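Local coordinates for putative dioxygenase (Nostoc punctiforme, PDB 2PEB) that probably acts as a metal-dependent dioxygenase of the Dopa 4,5-dioxygenase family, binding a metal ion in its active site, at the zinc ion site and the interface of chains A and B. Coordinates in Å, arbitrary orientation; residue numbers count along the deposited sequence, not the author numbering. Chains: chain A/B, putative dioxygenase.

Contact 1: the zinc ion site. Residues chain A 13, 15, 58, 85-86, 95. With ZN (zinc ion), chain C; UNL (unknown ligand), chain D.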
loop_
_atom_site.group_PDB
_atom_site.type_symbol
_atom_site.label_atom_id
_atom_site.label_comp_id
_atom_site.label_asym_id
_atom_site.label_seq_id
_atom_site.Cartn_x
_atom_site.Cartn_y
_atom_site.Cartn_z
ATOM N N HIS A 13 -1.357 -3.324 11.166
ATOM C CA HIS A 13 -2.818 -3.332 11.127
ATOM C C HIS A 13 -3.308 -3.048 9.758
ATOM O O HIS A 13 -2.781 -2.183 9.083
ATOM C CB HIS A 13 -3.362 -2.202 11.972
ATOM C CG HIS A 13 -3.328 -2.448 13.433
ATOM N ND1 HIS A 13 -3.846 -1.542 14.334
ATOM C CD2 HIS A 13 -2.880 -3.501 14.157
ATOM C CE1 HIS A 13 -3.691 -2.026 15.558
ATOM N NE2 HIS A 13 -3.133 -3.222 15.480
ATOM N N HIS A 15 -7.000 -1.652 8.488
ATOM C CA HIS A 15 -8.316 -1.078 8.822
ATOM C C HIS A 15 -9.152 -1.127 7.534
ATOM O O HIS A 15 -8.813 -0.496 6.525
ATOM C CB HIS A 15 -8.182 0.327 9.441
ATOM C CG HIS A 15 -7.477 0.306 10.779
ATOM N ND1 HIS A 15 -8.175 0.167 11.965
ATOM C CD2 HIS A 15 -6.169 0.378 11.126
ATOM C CE1 HIS A 15 -7.337 0.118 12.974
ATOM N NE2 HIS A 15 -6.118 0.301 12.509
ATOM N N GLN A 58 -10.657 -3.868 12.413
ATOM C CA GLN A 58 -9.205 -3.955 12.491
ATOM C C GLN A 58 -8.783 -5.401 12.271
ATOM O O GLN A 58 -9.449 -6.330 12.719
ATOM C CB GLN A 58 -8.741 -3.481 13.876
ATOM C CG GLN A 58 -7.320 -3.831 14.233
ATOM C CD GLN A 58 -6.873 -3.247 15.565
ATOM O OE1 GLN A 58 -6.986 -2.031 15.808
ATOM N NE2 GLN A 58 -6.338 -4.104 16.419
ATOM N N HIS A 85 -1.117 0.033 8.190
ATOM C CA HIS A 85 -0.117 0.797 8.892
ATOM C C HIS A 85 0.732 -0.136 9.728
ATOM O O HIS A 85 0.273 -1.176 10.174
ATOM C CB HIS A 85 -0.708 1.987 9.692
ATOM C CG HIS A 85 -1.435 1.611 10.946
ATOM N ND1 HIS A 85 -0.769 1.230 12.088
ATOM C CD2 HIS A 85 -2.757 1.590 11.261
ATOM C CE1 HIS A 85 -1.653 0.933 13.037
ATOM N NE2 HIS A 85 -2.865 1.157 12.567
ATOM N N PRO A 86 1.999 0.222 9.892
ATOM C CA PRO A 86 2.887 -0.506 10.768
ATOM C C PRO A 86 2.652 -0.111 12.194
ATOM O O PRO A 86 1.931 0.861 12.465
ATOM C CB PRO A 86 4.260 -0.058 10.300
ATOM C CG PRO A 86 4.019 1.339 9.847
ATOM C CD PRO A 86 2.705 1.379 9.268
ATOM N N HIS A 95 0.248 6.034 11.454
ATOM C CA HIS A 95 -0.963 6.271 10.673
ATOM C C HIS A 95 -0.791 7.320 9.560
ATOM O O HIS A 95 -1.353 7.174 8.495
ATOM C CB HIS A 95 -2.046 6.761 11.599
ATOM C CG HIS A 95 -2.559 5.716 12.520
ATOM N ND1 HIS A 95 -1.829 5.233 13.589
ATOM C CD2 HIS A 95 -3.739 5.066 12.545
ATOM C CE1 HIS A 95 -2.551 4.331 14.238
ATOM N NE2 HIS A 95 -3.716 4.221 13.624
HETATM ZN ZN ZN C . -4.576 0.253 13.592
HETATM O O7 UNL D . -5.576 2.302 13.904
HETATM O O6 UNL D . -6.290 3.322 14.697
HETATM O O5 UNL D . -6.748 2.917 15.999
HETATM O O4 UNL D . -7.998 2.055 15.805
HETATM O O3 UNL D . -5.648 2.231 16.851
HETATM O O2 UNL D . -4.608 1.590 16.079
HETATM O O1 UNL D . -5.153 0.559 15.184
#
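Three histidines from two strands hold a partly occupied zinc ion; the structure alone does not show whether zinc is the working metal. A:His13 and A:His15 alternate along strand 11-18, so both side chains leave it on the same side; A:His85 comes from strand 82-87. The strand pair starts alike, CG anti to the carbonyl carbon, but the rings part at chi2, -177° for A:His13 and -91° for A:His15. A:His13 thus binds through the near atom ND1, 2.1 Å from ZN, whereas A:His15 reaches ZN with the far atom NE2 at 1.9 Å. A:His85 puts CG in the crowded position between backbone N and carbonyl carbon (chi1 74°), turning NE2 to ZN at 2.2 Å. Its ND1 donates almost straight to the backbone O of A:Pro86 at 2.8 Å, from above the carbonyl plane, which fixes the ring's rotation. CB of A:His13 and the ring of A:His95 lie over opposite faces of this imidazole. An unidentified ligand UNL, perhaps from crystallisation, adds O1 and O7 to the modelled shell, whose geometry lies between square pyramidal and trigonal bipyramidal. A:His95, on helix 91-96, donates from NE2 to UNL O7 at 2.7 Å and O6 at 2.9 Å. An alanine here, lacking both bonds and the ring against A:His85, would probably hold the ligand more loosely and steady that imidazole less. The site is probably the catalytic centre, where substrate and oxygen would meet the metal.

Contact 2: the interface of chains A and B. Residues chain A 5-6, 9, 12, 66, 86, 98; chain B 67, 71-72, 74-75.
B:Pro71, B:Met74 and B:Leu75, on one side of the last turns of helix 66-76, press into an apolar surface of chain A made of strand, loop and helix-start residues, in a two-fold symmetric interface. B:Leu75 points its two methyl branches at different neighbours. CD2 sits over one face of the A:Tyr98 ring, 3.7 Å from the centroid and displaced toward the rim, a CH-pi contact, while CD1 meets the backbone CA of A:Thr6 at 3.7 Å. One turn back, the B:Pro71 ring is wedged between A:Phe66 and A:Ile9: its CG lies 3.8 Å from CE2 of A:Phe66, above one face of that ring toward its rim, and its CB meets CD1 of A:Ile9, which crosses it at about a right angle. The methyl CG2 of A:Thr6 rests on the helix backbone itself, 3.4 Å from CA of B:Trp72. SE of the selenomethionine B:Met74 meets A:Phe66 tip to tip, 4.0 Å from CZ, and the bend at chi3 (88°) then swings CE to 3.9 Å from CD of A:Pro86. No nitrogen or oxygen pairs across this patch, so shape and apolar burial carry it; whether the deposited dimer is the biological one is not proved by the contact. Behind this first shell, A:Phe66 holds CG anti to its backbone N (chi1 -179°), extending the ring toward chain B, and A:Phe12 backs it: CD1 of A:Phe66 stands 3.4 Å above the centre of the A:Phe12 ring.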
loop_
_atom_site.group_PDB
_atom_site.type_symbol
_atom_site.label_atom_id
_atom_site.label_comp_id
_atom_site.label_asym_id
_atom_site.label_seq_id
_atom_site.Cartn_x
_atom_site.Cartn_y
_atom_site.Cartn_z
ATOM N N ASP A 5 15.043 1.847 10.182
ATOM C CA ASP A 5 15.168 0.381 10.169
ATOM C C ASP A 5 13.791 -0.288 10.307
ATOM O O ASP A 5 13.051 -0.045 11.285
ATOM C CB ASP A 5 16.118 -0.118 11.263
ATOM C CG ASP A 5 17.503 0.487 11.158
ATOM O OD1 ASP A 5 17.807 1.161 10.145
ATOM O OD2 ASP A 5 18.298 0.292 12.109
ATOM N N THR A 6 13.453 -1.117 9.314
ATOM C CA THR A 6 12.170 -1.843 9.311
ATOM C C THR A 6 12.133 -2.923 10.397
ATOM O O THR A 6 11.093 -3.528 10.641
ATOM C CB THR A 6 11.865 -2.477 7.931
ATOM O OG1 THR A 6 12.801 -3.532 7.673
ATOM C CG2 THR A 6 11.984 -1.445 6.832
ATOM N N ILE A 9 9.593 -2.272 12.871
ATOM C CA ILE A 9 8.182 -2.641 12.613
ATOM C C ILE A 9 7.871 -3.927 13.340
ATOM O O ILE A 9 8.406 -4.984 12.995
ATOM C CB ILE A 9 7.834 -2.831 11.125
ATOM C CG1 ILE A 9 8.059 -1.538 10.331
ATOM C CG2 ILE A 9 6.379 -3.228 10.954
ATOM C CD1 ILE A 9 7.861 -1.774 8.798
ATOM N N PHE A 12 1.674 -5.149 11.855
ATOM C CA PHE A 12 0.813 -4.306 11.038
ATOM C C PHE A 12 -0.637 -4.408 11.418
ATOM O O PHE A 12 -1.090 -5.427 11.960
ATOM C CB PHE A 12 0.923 -4.631 9.535
ATOM C CG PHE A 12 2.295 -4.476 9.001
ATOM C CD1 PHE A 12 3.186 -5.533 9.053
ATOM C CD2 PHE A 12 2.694 -3.289 8.406
ATOM C CE1 PHE A 12 4.482 -5.407 8.565
ATOM C CE2 PHE A 12 4.003 -3.142 7.924
ATOM C CZ PHE A 12 4.890 -4.225 7.988
ATOM N N PHE A 66 2.824 -10.019 6.191
ATOM C CA PHE A 66 2.666 -8.836 5.386
ATOM C C PHE A 66 2.585 -9.229 3.922
ATOM O O PHE A 66 1.639 -8.796 3.216
ATOM C CB PHE A 66 3.778 -7.810 5.681
ATOM C CG PHE A 66 3.658 -6.582 4.912
ATOM C CD1 PHE A 66 2.911 -5.508 5.382
ATOM C CD2 PHE A 66 4.301 -6.462 3.679
ATOM C CE1 PHE A 66 2.801 -4.357 4.657
ATOM C CE2 PHE A 66 4.183 -5.304 2.952
ATOM C CZ PHE A 66 3.419 -4.241 3.426
ATOM N N PRO A 86 1.999 0.222 9.892
ATOM C CA PRO A 86 2.887 -0.506 10.768
ATOM C C PRO A 86 2.652 -0.111 12.194
ATOM O O PRO A 86 1.931 0.861 12.465
ATOM C CB PRO A 86 4.260 -0.058 10.300
ATOM C CG PRO A 86 4.019 1.339 9.847
ATOM C CD PRO A 86 2.705 1.379 9.268
ATOM N N TYR A 98 3.728 6.491 7.660
ATOM C CA TYR A 98 4.296 5.208 7.355
ATOM C C TYR A 98 3.272 4.275 6.764
ATOM O O TYR A 98 3.585 3.104 6.592
ATOM C CB TYR A 98 4.934 4.531 8.595
ATOM C CG TYR A 98 6.007 5.298 9.307
ATOM C CD1 TYR A 98 6.872 6.155 8.621
ATOM C CD2 TYR A 98 6.180 5.146 10.667
ATOM C CE1 TYR A 98 7.878 6.811 9.272
ATOM C CE2 TYR A 98 7.177 5.803 11.331
ATOM C CZ TYR A 98 7.997 6.659 10.629
ATOM O OH TYR A 98 8.959 7.312 11.297
ATOM N N ASP B 67 7.812 -7.984 1.191
ATOM C CA ASP B 67 7.856 -7.632 2.631
ATOM C C ASP B 67 9.187 -7.059 3.081
ATOM O O ASP B 67 9.360 -6.747 4.277
ATOM C CB ASP B 67 7.455 -8.823 3.527
ATOM C CG ASP B 67 8.498 -9.917 3.586
ATOM O OD1 ASP B 67 9.644 -9.755 3.105
ATOM O OD2 ASP B 67 8.145 -10.992 4.149
ATOM N N PRO B 71 7.735 -2.430 3.088
ATOM C CA PRO B 71 7.964 -1.844 4.451
ATOM C C PRO B 71 9.120 -0.838 4.565
ATOM O O PRO B 71 8.982 0.149 5.259
ATOM C CB PRO B 71 8.214 -3.106 5.309
ATOM C CG PRO B 71 7.390 -4.129 4.623
ATOM C CD PRO B 71 7.713 -3.886 3.194
ATOM N N TRP B 72 10.224 -1.050 3.843
ATOM C CA TRP B 72 11.312 -0.085 3.788
ATOM C C TRP B 72 10.833 1.242 3.206
ATOM O O TRP B 72 11.131 2.313 3.745
ATOM C CB TRP B 72 12.496 -0.634 2.993
ATOM C CG TRP B 72 13.700 0.224 3.172
ATOM C CD1 TRP B 72 14.617 0.172 4.187
ATOM C CD2 TRP B 72 14.133 1.288 2.300
ATOM N NE1 TRP B 72 15.567 1.143 4.018
ATOM C CE2 TRP B 72 15.313 1.823 2.856
ATOM C CE3 TRP B 72 13.627 1.835 1.111
ATOM C CZ2 TRP B 72 15.988 2.893 2.265
ATOM C CZ3 TRP B 72 14.312 2.875 0.522
ATOM C CH2 TRP B 72 15.471 3.389 1.102
HETATM N N MSE B 74 7.682 2.278 3.050
HETATM C CA MSE B 74 6.738 2.834 4.018
HETATM C C MSE B 74 7.438 3.785 4.975
HETATM O O MSE B 74 6.898 4.866 5.303
HETATM C CB MSE B 74 5.983 1.708 4.766
HETATM C CG MSE B 74 5.027 0.992 3.876
HETATM SE SE MSE B 74 4.390 -0.566 4.589
HETATM C CE MSE B 74 2.868 0.328 5.520
ATOM N N LEU B 75 8.663 3.430 5.392
ATOM C CA LEU B 75 9.396 4.220 6.360
ATOM C C LEU B 75 10.356 5.233 5.752
ATOM O O LEU B 75 10.758 6.165 6.445
ATOM C CB LEU B 75 10.209 3.328 7.291
ATOM C CG LEU B 75 9.508 2.178 8.017
ATOM C CD1 LEU B 75 10.550 1.440 8.894
ATOM C CD2 LEU B 75 8.372 2.668 8.856
#

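Contact 3: the interface of chains A and B. Residues chain A 3-4; chain B 28, 31-32, 36, 72, 76.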
loop_
_atom_site.group_PDB
_atom_site.type_symbol
_atom_site.label_atom_id
_atom_site.label_comp_id
_atom_site.label_asym_id
_atom_site.label_seq_id
_atom_site.Cartn_x
_atom_site.Cartn_y
_atom_site.Cartn_z
ATOM N N LYS A 3 18.891 5.999 7.448
ATOM C CA LYS A 3 17.544 5.468 7.108
ATOM C C LYS A 3 16.848 4.889 8.356
ATOM O O LYS A 3 17.482 4.623 9.392
ATOM C CB LYS A 3 17.646 4.403 5.996
ATOM C CG LYS A 3 18.354 4.877 4.705
ATOM C CD LYS A 3 17.557 5.936 3.926
ATOM C CE LYS A 3 18.225 6.325 2.602
ATOM N NZ LYS A 3 18.751 5.155 1.838
ATOM N N GLU A 4 15.534 4.727 8.239
ATOM C CA GLU A 4 14.716 4.061 9.243
ATOM C C GLU A 4 14.796 2.546 9.068
ATOM O O GLU A 4 14.632 2.022 7.937
ATOM C CB GLU A 4 13.263 4.488 9.072
ATOM C CG GLU A 4 12.397 4.209 10.297
ATOM C CD GLU A 4 12.011 5.467 11.053
ATOM O OE1 GLU A 4 11.580 6.442 10.395
ATOM O OE2 GLU A 4 12.123 5.469 12.298
ATOM N N ARG B 28 18.004 9.498 -3.735
ATOM C CA ARG B 28 18.497 8.875 -2.514
ATOM C C ARG B 28 17.687 7.639 -2.195
ATOM O O ARG B 28 18.237 6.634 -1.763
ATOM C CB ARG B 28 18.506 9.865 -1.334
ATOM C CG ARG B 28 19.386 11.093 -1.613
ATOM C CD ARG B 28 19.671 11.945 -0.367
ATOM N NE ARG B 28 18.485 12.279 0.437
ATOM C CZ ARG B 28 17.779 13.419 0.372
ATOM N NH1 ARG B 28 18.086 14.402 -0.478
ATOM N NH2 ARG B 28 16.739 13.575 1.178
ATOM N N GLU B 31 18.935 4.852 -4.441
ATOM C CA GLU B 31 20.184 4.285 -3.977
ATOM C C GLU B 31 19.939 3.360 -2.798
ATOM O O GLU B 31 20.546 2.288 -2.716
ATOM C CB GLU B 31 21.191 5.367 -3.626
ATOM C CG GLU B 31 22.606 4.882 -3.223
ATOM C CD GLU B 31 22.730 4.368 -1.779
ATOM O OE1 GLU B 31 22.005 4.872 -0.880
ATOM O OE2 GLU B 31 23.585 3.471 -1.536
ATOM N N GLY B 32 19.019 3.738 -1.917
ATOM C CA GLY B 32 18.670 2.907 -0.804
ATOM C C GLY B 32 18.143 1.554 -1.249
ATOM O O GLY B 32 18.497 0.518 -0.692
ATOM N N ARG B 36 20.083 -2.331 -0.933
ATOM C CA ARG B 36 19.484 -3.202 0.094
ATOM C C ARG B 36 18.727 -4.430 -0.394
ATOM O O ARG B 36 18.700 -5.464 0.293
ATOM C CB ARG B 36 18.526 -2.388 0.924
ATOM C CG ARG B 36 19.193 -1.499 1.903
ATOM C CD ARG B 36 18.149 -0.656 2.653
ATOM N NE ARG B 36 18.830 0.178 3.636
ATOM C CZ ARG B 36 19.479 1.296 3.350
ATOM N NH1 ARG B 36 19.491 1.751 2.110
ATOM N NH2 ARG B 36 20.103 1.980 4.317
ATOM N N TRP B 72 10.224 -1.050 3.843
ATOM C CA TRP B 72 11.312 -0.085 3.788
ATOM C C TRP B 72 10.833 1.242 3.206
ATOM O O TRP B 72 11.131 2.313 3.745
ATOM C CB TRP B 72 12.496 -0.634 2.993
ATOM C CG TRP B 72 13.700 0.224 3.172
ATOM C CD1 TRP B 72 14.617 0.172 4.187
ATOM C CD2 TRP B 72 14.133 1.288 2.300
ATOM N NE1 TRP B 72 15.567 1.143 4.018
ATOM C CE2 TRP B 72 15.313 1.823 2.856
ATOM C CE3 TRP B 72 13.627 1.835 1.111
ATOM C CZ2 TRP B 72 15.988 2.893 2.265
ATOM C CZ3 TRP B 72 14.312 2.875 0.522
ATOM C CH2 TRP B 72 15.471 3.389 1.102
ATOM N N ASN B 76 10.813 5.010 4.521
ATOM C CA ASN B 76 11.958 5.775 4.008
ATOM C C ASN B 76 11.685 6.539 2.736
ATOM O O ASN B 76 12.611 7.053 2.133
ATOM C CB ASN B 76 13.181 4.857 3.812
ATOM C CG ASN B 76 13.789 4.407 5.120
ATOM O OD1 ASN B 76 14.452 5.182 5.797
ATOM N ND2 ASN B 76 13.563 3.177 5.491
HETATM O O HOH W 1 17.104 1.033 6.532
HETATM O O HOH W 2 20.469 6.781 -0.060
HETATM O O HOH W 3 21.219 3.989 1.527
#
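ND2, the side-chain amide nitrogen of B:Asn76, is gripped by at least two hydrogen bonds. It donates nearly straight (174° at H) to the backbone O of A:Glu4 at 2.9 Å, along a lone pair and in its own amide plane, and also to the O of B:Trp72, one turn earlier in helix 66-76, at 3.1 Å. In this member of the Dopa 4,5-dioxygenase family, the N-terminal arm of one chain is thus held by a helix end of the other. The carbonyl OD1 of the same amide accepts from the backbone N of A:Glu4 at 2.7 Å, again on a lone pair, so the asparagine pairs with the main chain of A:Glu4 in both directions; A:Glu4 itself is poorly ordered. The internal bond to B:Trp72 O helps to set the amide's rotation. ND2 also lies over one face of the B:Trp72 indole, whose opposite face carries CD of B:Arg36. NE1 of B:Trp72 reaches A:Glu4 O through water 1. A:Lys3, bent at chi2 and chi4, crosses these side chains obliquely along the indole edge: its CD packs 3.8 Å from CZ2 of B:Trp72, and CG lies 3.4 Å from NH2 of B:Arg36. Waters 2 and 3 relay its side-chain nitrogen NZ to B:Glu31. OE1 of B:Glu31 lies 4.2 Å from NZ of A:Lys3, not in contact, and would probably help balance its charge. NH1 of B:Arg36 binds water 3 and donates to B:Gly32 O at 3.2 Å.

Contact 1 and contact 2 have C-alpha centres about 11 Å apart and share A:Pro86, which faces the metal site on one side and the partner chain on the other. Strand 11-18 also serves both, giving metal ligands to contact 1 and a packing phenylalanine to contact 2, so dimer packing could plausibly steady the metal site. The C-alpha centres of contacts 2 and 3 lie about 12 Å apart, and the two share B:Trp72 on helix 66-76; the apolar patch thus continues into a polar, water-bridged rim. Contact 3, its C-alpha centre about 22 Å from that of contact 1, likely secures the arm. Two-fold symmetry repeats every contact.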